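Local coordinates for protein beta-n-acetylhexosaminidase (Streptococcus pneumoniae, PDB 4AZC) that probably removes terminal beta-linked N-acetylhexosamine from glycans by hydrolysis, as a glycoside hydrolase of family 20, at residues Y281-K286 with L326-D331. Numbering follows the deposited sequence.
Sequences YILGQK and LSIWAD. With NGW ((2S,3aR,5R,6S,7R,7aR)-5-(hydroxymethyl)-2-methyl-2,3a,5,6,7,7a-hexahydro-1H-pyrano[3,2-d][1,3]thiazole-6,7-diol), chain E.
Leu283 and Ile328 meet at the apolar centre, their side chains crossing at about a right angle with Leu283 CD2 pressed to 3.5 Å from Ile328 CG2. Beside them Ile328 CD1 reaches Tyr281 CB, and Leu283 CD1 touches the methyl of Ala330. Ile342 of helix 339-351 closes over both Leu283 and Ile328. The Tyr281 ring, its CG anti to the backbone N (chi1 175°), turns toward its own following loop: Leu283 N sits over the ring centre, 4.3 Å from the plane, and the hydroxyl accepts a bond from Gly284 N and is also hydrogen-bonded to Glu341.

Between the backbones runs a parallel ladder: Tyr281 N to Ser327 O (3.2 Å), Trp329 N to Tyr281 O (2.9 Å) and Leu283 N to Trp329 O (2.9 Å). Strands 281-282 and 321-329 belong to a beta-alpha-beta unit of the TIM barrel, crossing through helix 294-303; a type II turn from Ile282 to Gln285, closed by Gln285 N to Ile282 O, takes the chain out of the sheet.

On the opposite face Ile282 and Trp329 line the ligand pocket. One face of the Trp329 indole takes NGW C5, 3.6 Å above its plane and offset toward the rim, while Tyr280 meets it edge-to-face. Ile282 CD1 abuts NGW O6, and its CG2 rests on Asp331 CB. At the polar edge the Asp331 carboxylate grips two hydroxyls, OD1 taking NGW O4 and OD2 taking NGW O6, each at 2.6 Å.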
# COMPACT_ATOMS: atom_id res chain seq x y z
N TYR A 281 3.95 -10.91 -6.74
CA TYR A 281 3.32 -11.45 -7.94
C TYR A 281 2.95 -10.30 -8.87
O TYR A 281 2.27 -9.35 -8.46
CB TYR A 281 2.08 -12.29 -7.60
CG TYR A 281 1.33 -12.77 -8.83
CD1 TYR A 281 2.00 -13.46 -9.85
CD2 TYR A 281 -0.04 -12.54 -8.97
CE1 TYR A 281 1.32 -13.91 -10.99
CE2 TYR A 281 -0.74 -12.98 -10.12
CZ TYR A 281 -0.05 -13.67 -11.11
OH TYR A 281 -0.72 -14.11 -12.24
N ILE A 282 3.44 -10.39 -10.10
CA ILE A 282 3.13 -9.45 -11.17
C ILE A 282 2.05 -10.15 -12.01
O ILE A 282 2.25 -11.29 -12.45
CB ILE A 282 4.38 -9.15 -12.03
CG1 ILE A 282 5.47 -8.45 -11.18
CG2 ILE A 282 4.02 -8.32 -13.26
CD1 ILE A 282 6.87 -8.43 -11.83
N LEU A 283 0.90 -9.50 -12.20
CA LEU A 283 -0.20 -10.14 -12.93
C LEU A 283 0.25 -10.67 -14.29
O LEU A 283 0.91 -9.96 -15.06
CB LEU A 283 -1.38 -9.17 -13.11
CG LEU A 283 -2.01 -8.56 -11.86
CD1 LEU A 283 -3.27 -7.82 -12.28
CD2 LEU A 283 -2.31 -9.60 -10.78
N GLY A 284 -0.08 -11.93 -14.56
CA GLY A 284 0.21 -12.55 -15.86
C GLY A 284 1.63 -13.06 -16.05
O GLY A 284 1.92 -13.65 -17.08
N GLN A 285 2.51 -12.83 -15.07
CA GLN A 285 3.89 -13.29 -15.12
C GLN A 285 3.93 -14.81 -15.07
O GLN A 285 3.27 -15.43 -14.23
CB GLN A 285 4.70 -12.71 -13.94
CG GLN A 285 6.22 -12.82 -14.06
CD GLN A 285 6.84 -11.66 -14.85
OE1 GLN A 285 6.13 -10.83 -15.41
NE2 GLN A 285 8.16 -11.61 -14.87
N LYS A 286 4.71 -15.40 -15.97
CA LYS A 286 4.79 -16.84 -16.10
C LYS A 286 6.19 -17.34 -15.75
O LYS A 286 7.15 -16.57 -15.82
CB LYS A 286 4.39 -17.28 -17.52
CG LYS A 286 2.89 -17.16 -17.74
CD LYS A 286 2.13 -18.12 -16.82
CE LYS A 286 0.96 -17.44 -16.10
NZ LYS A 286 -0.06 -16.83 -17.02
N LEU A 326 2.75 -8.27 1.48
CA LEU A 326 2.80 -9.03 0.25
C LEU A 326 2.18 -8.18 -0.87
O LEU A 326 1.15 -7.56 -0.67
CB LEU A 326 2.05 -10.35 0.42
CG LEU A 326 2.19 -11.37 -0.73
CD1 LEU A 326 2.35 -12.77 -0.18
CD2 LEU A 326 0.99 -11.27 -1.67
N SER A 327 2.81 -8.15 -2.04
CA SER A 327 2.44 -7.16 -3.04
C SER A 327 2.01 -7.76 -4.37
O SER A 327 2.68 -8.64 -4.92
CB SER A 327 3.59 -6.17 -3.23
OG SER A 327 4.00 -5.63 -1.98
N ILE A 328 0.89 -7.26 -4.87
CA ILE A 328 0.41 -7.61 -6.20
C ILE A 328 0.68 -6.41 -7.10
O ILE A 328 0.24 -5.30 -6.82
CB ILE A 328 -1.11 -7.99 -6.21
CG1 ILE A 328 -1.44 -8.99 -5.07
CG2 ILE A 328 -1.52 -8.57 -7.57
CD1 ILE A 328 -0.60 -10.31 -5.09
N TRP A 329 1.44 -6.62 -8.17
CA TRP A 329 1.80 -5.54 -9.08
C TRP A 329 1.18 -5.77 -10.45
O TRP A 329 0.96 -6.92 -10.86
CB TRP A 329 3.32 -5.41 -9.23
CG TRP A 329 4.01 -5.14 -7.93
CD1 TRP A 329 4.69 -6.05 -7.15
CD2 TRP A 329 4.10 -3.88 -7.25
NE1 TRP A 329 5.20 -5.42 -6.03
CE2 TRP A 329 4.84 -4.10 -6.06
CE3 TRP A 329 3.61 -2.59 -7.52
CZ2 TRP A 329 5.12 -3.07 -5.16
CZ3 TRP A 329 3.89 -1.57 -6.60
CH2 TRP A 329 4.63 -1.82 -5.44
N ALA A 330 0.94 -4.68 -11.17
CA ALA A 330 0.34 -4.79 -12.50
C ALA A 330 1.18 -4.15 -13.62
O ALA A 330 0.65 -3.41 -14.46
CB ALA A 330 -1.10 -4.23 -12.48
N ASP A 331 2.49 -4.46 -13.63
CA ASP A 331 3.46 -3.92 -14.62
C ASP A 331 2.95 -3.92 -16.06
O ASP A 331 3.17 -2.97 -16.81
CB ASP A 331 4.80 -4.68 -14.56
CG ASP A 331 5.52 -4.53 -13.21
OD1 ASP A 331 4.83 -4.41 -12.17
OD2 ASP A 331 6.77 -4.53 -13.19
O4 NGW E . 5.62 -3.04 -10.14
C4 NGW E . 7.00 -2.95 -9.79
C3 NGW E . 7.17 -1.72 -8.90
C5 NGW E . 7.45 -4.19 -9.04
O3 NGW E . 6.70 -0.56 -9.60
C2 NGW E . 8.65 -1.58 -8.45
N2 NGW E . 8.80 -0.58 -7.36
C1 NGW E . 9.22 -2.91 -7.87
C7 NGW E . 8.11 -1.10 -6.16
C8 NGW E . 8.55 -0.35 -4.90
S1 NGW E . 8.58 -2.86 -6.15
O5 NGW E . 8.84 -4.13 -8.63
C6 NGW E . 7.34 -5.45 -9.92
O6 NGW E . 8.14 -5.31 -11.09